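Local coordinates for EKC/KEOPS complex subunit PCC1 (Saccharomyces cerevisiae, PDB 4WXA), which serves as the dimerization module of the EKC/KEOPS complex, which is required for the t6A modification of adenosine 37 in tRNAs reading codons that begin with adenine, at residues L9-E14 / I61-L66; L15-E20 / M54-R59. All blocks are in the same frame, centred on the assembly; numbering follows the deposited sequence.

Interaction 1: L9-E14 / I61-L66; sequences LDHTLE and IDDRVL
His11 packs against Asp62 and Asp63 where helix 63-88 begins. Its CG is anti to the carbonyl carbon, beside the backbone N (chi1 -70°), and chi2 of 71° turns the ring so that one face meets Asp62 CA. Asp62 CA sits over the centre of that face, 3.8 Å from the centroid of the His11 ring, a CH-pi contact. The side chain of Asp63 meets the same ring crosswise: its carboxylate plane stands 88° to the ring, and Asp63 OD1 comes 3.2 Å from His11 CD2. Both carboxylate oxygens of Asp63 have partners on the neighbouring GON7 chain: OD1 is hydrogen-bonded to Tyr8 of GON7, and OD2 forms a salt bridge with Arg88 of GON7. At ND1 of the His11 ring, a weak hydrogen bond runs to Asp10 OD1 at 3.2 Å. An alanine in place of His11 would probably leave Asp62 CA without its ring cover, open a gap beside Asp63 and leave Asp10 OD1 without this weak donor.

Leu9 and Ile61 make a second, apolar part: they cross obliquely, with Leu9 CD2 3.7 Å from Ile61 CG2. Further along the strand, Leu13 CB makes a loose apolar contact with Leu66 CD2 at 4.4 Å. Asp62 is the N-cap of the helix. Its OD1 takes a nearly straight bond from Val65 N at 2.9 Å and a weak one from Arg64 N. The features are those of an N-capped helix following a strand, beside a classic beta bulge in which Asp10 and His11 both face Ser60.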
loop_
_atom_site.group_PDB
_atom_site.type_symbol
_atom_site.label_atom_id
_atom_site.label_comp_id
_atom_site.label_asym_id
_atom_site.label_seq_id
_atom_site.Cartn_x
_atom_site.Cartn_y
_atom_site.Cartn_z
ATOM N N LEU A 9 7.161 -3.454 -12.863
ATOM C CA LEU A 9 6.698 -3.080 -11.533
ATOM C C LEU A 9 6.337 -1.618 -11.603
ATOM O O LEU A 9 7.031 -0.787 -11.107
ATOM C CB LEU A 9 7.732 -3.391 -10.436
ATOM C CG LEU A 9 7.954 -4.895 -10.094
ATOM C CD1 LEU A 9 9.113 -5.071 -9.146
ATOM C CD2 LEU A 9 6.763 -5.537 -9.421
ATOM N N ASP A 10 5.236 -1.319 -12.251
ATOM C CA ASP A 10 4.975 0.038 -12.649
ATOM C C ASP A 10 3.666 0.618 -12.100
ATOM O O ASP A 10 3.299 1.691 -12.482
ATOM C CB ASP A 10 5.030 0.130 -14.169
ATOM C CG ASP A 10 4.077 -0.845 -14.881
ATOM O OD1 ASP A 10 3.244 -1.564 -14.223
ATOM O OD2 ASP A 10 4.164 -0.843 -16.140
ATOM N N HIS A 11 2.954 -0.126 -11.252
ATOM C CA HIS A 11 1.931 0.419 -10.392
ATOM C C HIS A 11 2.555 0.767 -9.026
ATOM O O HIS A 11 2.981 -0.093 -8.296
ATOM C CB HIS A 11 0.882 -0.611 -10.181
ATOM C CG HIS A 11 0.057 -0.903 -11.400
ATOM N ND1 HIS A 11 0.552 -1.577 -12.504
ATOM C CD2 HIS A 11 -1.250 -0.662 -11.658
ATOM C CE1 HIS A 11 -0.416 -1.707 -13.402
ATOM N NE2 HIS A 11 -1.521 -1.173 -12.906
ATOM N N THR A 12 2.644 2.035 -8.691
ATOM C CA THR A 12 3.437 2.458 -7.526
ATOM C C THR A 12 2.617 3.259 -6.600
ATOM O O THR A 12 1.695 3.955 -7.007
ATOM C CB THR A 12 4.686 3.278 -7.896
ATOM O OG1 THR A 12 4.321 4.497 -8.491
ATOM C CG2 THR A 12 5.517 2.549 -8.952
ATOM N N LEU A 13 2.930 3.102 -5.329
ATOM C CA LEU A 13 2.357 3.929 -4.328
ATOM C C LEU A 13 3.429 4.351 -3.300
ATOM O O LEU A 13 4.303 3.576 -2.931
ATOM C CB LEU A 13 1.282 3.140 -3.651
ATOM C CG LEU A 13 0.402 3.917 -2.667
ATOM C CD1 LEU A 13 -0.912 3.261 -2.682
ATOM C CD2 LEU A 13 0.893 3.830 -1.259
ATOM N N GLU A 14 3.373 5.585 -2.860
ATOM C CA GLU A 14 4.295 6.046 -1.812
ATOM C C GLU A 14 3.496 6.594 -0.677
ATOM O O GLU A 14 2.594 7.431 -0.798
ATOM C CB GLU A 14 5.320 7.033 -2.319
ATOM C CG GLU A 14 5.989 7.776 -1.174
ATOM C CD GLU A 14 7.424 8.177 -1.449
ATOM O OE1 GLU A 14 7.648 9.074 -2.287
ATOM O OE2 GLU A 14 8.334 7.632 -0.792
ATOM N N ILE A 61 3.168 -5.207 -9.941
ATOM C CA ILE A 61 2.782 -5.449 -11.332
ATOM C C ILE A 61 1.340 -5.098 -11.629
ATOM O O ILE A 61 1.004 -4.901 -12.802
ATOM C CB ILE A 61 2.977 -6.901 -11.787
ATOM C CG1 ILE A 61 2.202 -7.858 -10.890
ATOM C CG2 ILE A 61 4.466 -7.196 -11.863
ATOM C CD1 ILE A 61 2.079 -9.265 -11.472
ATOM N N ASP A 62 0.496 -5.037 -10.594
ATOM C CA ASP A 62 -0.894 -4.678 -10.824
ATOM C C ASP A 62 -1.576 -4.309 -9.561
ATOM O O ASP A 62 -0.995 -4.413 -8.491
ATOM C CB ASP A 62 -1.658 -5.801 -11.558
ATOM C CG ASP A 62 -1.905 -7.021 -10.687
ATOM O OD1 ASP A 62 -2.113 -6.869 -9.454
ATOM O OD2 ASP A 62 -1.931 -8.144 -11.254
ATOM N N ASP A 63 -2.818 -3.876 -9.700
ATOM C CA ASP A 63 -3.547 -3.295 -8.592
ATOM C C ASP A 63 -3.950 -4.329 -7.564
ATOM O O ASP A 63 -4.115 -4.006 -6.381
ATOM C CB ASP A 63 -4.785 -2.525 -9.105
ATOM C CG ASP A 63 -4.431 -1.167 -9.711
ATOM O OD1 ASP A 63 -3.436 -0.584 -9.314
ATOM O OD2 ASP A 63 -5.131 -0.650 -10.580
ATOM N N ARG A 64 -4.122 -5.576 -8.009
ATOM C CA ARG A 64 -4.577 -6.655 -7.127
ATOM C C ARG A 64 -3.471 -6.943 -6.106
ATOM O O ARG A 64 -3.717 -6.950 -4.904
ATOM C CB ARG A 64 -4.899 -7.883 -7.946
ATOM C CG ARG A 64 -5.250 -9.167 -7.189
ATOM C CD ARG A 64 -5.092 -10.398 -8.095
ATOM N NE ARG A 64 -5.390 -11.651 -7.385
ATOM C CZ ARG A 64 -5.021 -12.865 -7.801
ATOM N N VAL A 65 -2.268 -7.165 -6.616
ATOM C CA VAL A 65 -1.124 -7.394 -5.784
ATOM C C VAL A 65 -0.882 -6.206 -4.858
ATOM O O VAL A 65 -0.783 -6.359 -3.661
ATOM C CB VAL A 65 0.114 -7.595 -6.641
ATOM C CG1 VAL A 65 1.368 -7.646 -5.777
ATOM C CG2 VAL A 65 -0.035 -8.871 -7.456
ATOM N N LEU A 66 -0.852 -5.021 -5.422
ATOM C CA LEU A 66 -0.662 -3.817 -4.608
ATOM C C LEU A 66 -1.637 -3.787 -3.437
ATOM O O LEU A 66 -1.209 -3.592 -2.296
ATOM C CB LEU A 66 -0.766 -2.568 -5.474
ATOM C CG LEU A 66 -0.270 -1.265 -4.893
ATOM C CD1 LEU A 66 1.251 -1.288 -4.719
ATOM C CD2 LEU A 66 -0.649 -0.129 -5.801
#

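Interaction 2: L15-E20 / M54-R59; sequences LKIPFE and MLVQFR
Phe19 and Phe58 each offer a ring edge to the opposite strand. Met54 CB lies near the plane of the Phe19 ring, 3.9 Å from Phe19 CE1. With Met54 CG anti to the backbone N (chi1 -177°), the two side chains run side by side and point the same way. Phe19 also packs on Gln24, Ala25 and Ala28 of helix 22-31. The edge of Phe58 meets Leu15, with Leu15 CB 4.2 Å from Phe58 CE1. Phe58 also touches Leu66 and Val70 of helix 63-88.

The backbones belong to a three-stranded antiparallel sheet of order 11-18, 53-60, 43-50. The short strand axes come within 4.9 Å, and their directions differ by 166°. Leu15 with Val56 and Ile17 with Met54 are hydrogen-bonded pairs, each sharing two backbone bonds; Lys16 with Leu55 is a non-hydrogen-bonded pair. Leu15 N gives a nearly straight bond to Val56 O at 2.8 Å. Met54 N reaches Ile17 O from 36° above the carbonyl plane. On the far edge of strand 11-18, Leu15 and Lys16 pair with a strand of GON7, continuing the sheet.

Leu15, Ile17, Met54 and Val56 share the sheet face covered by the helices. Ile17 CD1 lies 4.2 Å from Met54 SD and 4.4 Å from Val56 CG2. Leu15 packs on Ile74 and Ile17 on Ile77 of helix 63-88. On the other face Leu55 and Lys16 cross, Leu55 CD2 lying 4.1 Å from Lys16 CG.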
loop_
_atom_site.group_PDB
_atom_site.type_symbol
_atom_site.label_atom_id
_atom_site.label_comp_id
_atom_site.label_asym_id
_atom_site.label_seq_id
_atom_site.Cartn_x
_atom_site.Cartn_y
_atom_site.Cartn_z
ATOM N N LEU A 15 3.845 6.090 0.460
ATOM C CA LEU A 15 3.210 6.470 1.666
ATOM C C LEU A 15 4.173 7.299 2.559
ATOM O O LEU A 15 5.332 6.912 2.754
ATOM C CB LEU A 15 2.854 5.185 2.303
ATOM C CG LEU A 15 2.148 5.264 3.636
ATOM C CD1 LEU A 15 0.799 5.968 3.551
ATOM C CD2 LEU A 15 1.911 3.826 4.096
ATOM N N LYS A 16 3.746 8.464 3.038
ATOM C CA LYS A 16 4.637 9.305 3.946
ATOM C C LYS A 16 4.006 9.486 5.314
ATOM O O LYS A 16 2.858 9.922 5.414
ATOM C CB LYS A 16 4.904 10.662 3.359
ATOM C CG LYS A 16 5.179 10.690 1.865
ATOM C CD LYS A 16 5.590 12.091 1.499
ATOM C CE LYS A 16 6.219 12.203 0.138
ATOM N NZ LYS A 16 5.254 12.045 -0.978
ATOM N N ILE A 17 4.733 9.131 6.366
ATOM C CA ILE A 17 4.150 9.073 7.690
ATOM C C ILE A 17 4.932 9.953 8.677
ATOM O O ILE A 17 6.007 9.596 9.095
ATOM C CB ILE A 17 4.136 7.627 8.180
ATOM C CG1 ILE A 17 3.211 6.790 7.273
ATOM C CG2 ILE A 17 3.618 7.477 9.599
ATOM C CD1 ILE A 17 3.916 5.513 6.932
ATOM N N PRO A 18 4.372 11.119 9.058
ATOM C CA PRO A 18 5.042 12.050 9.952
ATOM C C PRO A 18 4.963 11.659 11.391
ATOM O O PRO A 18 3.901 11.624 11.958
ATOM C CB PRO A 18 4.340 13.372 9.731
ATOM C CG PRO A 18 3.389 13.155 8.639
ATOM C CD PRO A 18 3.191 11.696 8.436
ATOM N N PHE A 19 6.086 11.331 11.987
ATOM C CA PHE A 19 6.098 11.090 13.421
ATOM C C PHE A 19 6.473 12.395 14.179
ATOM O O PHE A 19 6.825 13.394 13.601
ATOM C CB PHE A 19 7.124 10.004 13.699
ATOM C CG PHE A 19 6.685 8.640 13.310
ATOM C CD1 PHE A 19 6.902 8.193 12.071
ATOM C CD2 PHE A 19 6.070 7.805 14.222
ATOM C CE1 PHE A 19 6.513 6.920 11.704
ATOM C CE2 PHE A 19 5.686 6.533 13.881
ATOM C CZ PHE A 19 5.916 6.082 12.601
ATOM N N GLU A 20 6.438 12.366 15.487
ATOM C CA GLU A 20 6.777 13.552 16.288
ATOM C C GLU A 20 8.286 13.883 16.254
ATOM O O GLU A 20 8.664 15.010 16.172
ATOM C CB GLU A 20 6.330 13.353 17.737
ATOM C CG GLU A 20 4.880 12.940 18.004
ATOM C CD GLU A 20 4.543 12.824 19.509
ATOM N N MET A 54 8.647 8.916 7.959
ATOM C CA MET A 54 8.901 7.592 7.383
ATOM C C MET A 54 8.360 7.517 5.933
ATOM O O MET A 54 7.244 7.914 5.669
ATOM C CB MET A 54 8.281 6.524 8.245
ATOM C CG MET A 54 8.584 5.111 7.737
ATOM S SD MET A 54 7.472 3.902 8.539
ATOM C CE MET A 54 8.556 2.518 8.624
ATOM N N LEU A 55 9.188 7.027 5.009
ATOM C CA LEU A 55 8.871 6.962 3.624
ATOM C C LEU A 55 8.783 5.460 3.244
ATOM O O LEU A 55 9.722 4.702 3.516
ATOM C CB LEU A 55 9.920 7.720 2.864
ATOM C CG LEU A 55 10.218 9.126 3.311
ATOM C CD1 LEU A 55 11.408 9.763 2.623
ATOM C CD2 LEU A 55 9.033 10.058 3.062
ATOM N N VAL A 56 7.618 5.016 2.693
ATOM C CA VAL A 56 7.467 3.638 2.227
ATOM C C VAL A 56 6.980 3.649 0.754
ATOM O O VAL A 56 5.879 4.109 0.422
ATOM C CB VAL A 56 6.386 2.911 3.019
ATOM C CG1 VAL A 56 6.387 1.415 2.713
ATOM C CG2 VAL A 56 6.611 3.010 4.477
ATOM N N GLN A 57 7.828 3.164 -0.118
ATOM C CA GLN A 57 7.615 3.107 -1.536
ATOM C C GLN A 57 7.282 1.622 -1.935
ATOM O O GLN A 57 8.106 0.696 -1.714
ATOM C CB GLN A 57 8.890 3.567 -2.167
ATOM C CG GLN A 57 8.944 3.615 -3.672
ATOM C CD GLN A 57 7.883 4.570 -4.209
ATOM O OE1 GLN A 57 7.977 5.792 -3.999
ATOM N NE2 GLN A 57 6.838 4.010 -4.846
ATOM N N PHE A 58 6.042 1.410 -2.411
ATOM C CA PHE A 58 5.619 0.142 -3.049
ATOM C C PHE A 58 5.695 0.217 -4.572
ATOM O O PHE A 58 5.459 1.272 -5.160
ATOM C CB PHE A 58 4.179 -0.146 -2.674
ATOM C CG PHE A 58 3.900 -0.049 -1.212
ATOM C CD1 PHE A 58 3.633 1.165 -0.631
ATOM C CD2 PHE A 58 3.898 -1.177 -0.410
ATOM C CE1 PHE A 58 3.366 1.274 0.746
ATOM C CE2 PHE A 58 3.639 -1.087 0.944
ATOM C CZ PHE A 58 3.375 0.160 1.529
ATOM N N ARG A 59 5.997 -0.900 -5.195
ATOM C CA ARG A 59 6.021 -1.080 -6.643
ATOM C C ARG A 59 5.399 -2.443 -6.875
ATOM O O ARG A 59 5.709 -3.409 -6.150
ATOM C CB ARG A 59 7.434 -1.071 -7.209
ATOM C CG ARG A 59 8.224 0.169 -6.831
ATOM C CD ARG A 59 9.576 0.297 -7.532
ATOM N NE ARG A 59 10.606 -0.504 -6.868
ATOM C CZ ARG A 59 11.084 -0.239 -5.648
#

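Overall arrangement
From the N terminus, residues 9-14 enter strand 11-18, and 15-20 run on to its end and beyond. The chain then passes through helix 22-31 and strand 43-50 before it returns as strand 53-60. There 54-59 pairs with 15-20, and interaction 2 closes the inner loop. The chain goes on into 61-66, which meets 9-14, so interaction 1 closes the outer loop with interaction 2 nested inside it. The two centres are 16 Å apart. Where they touch, a probable hydrogen bond links Leu13 O to Phe58 N at 2.8 Å. Interaction 2 joins two neighbouring strands; interaction 1 ties the first strand to the start of helix 63-88.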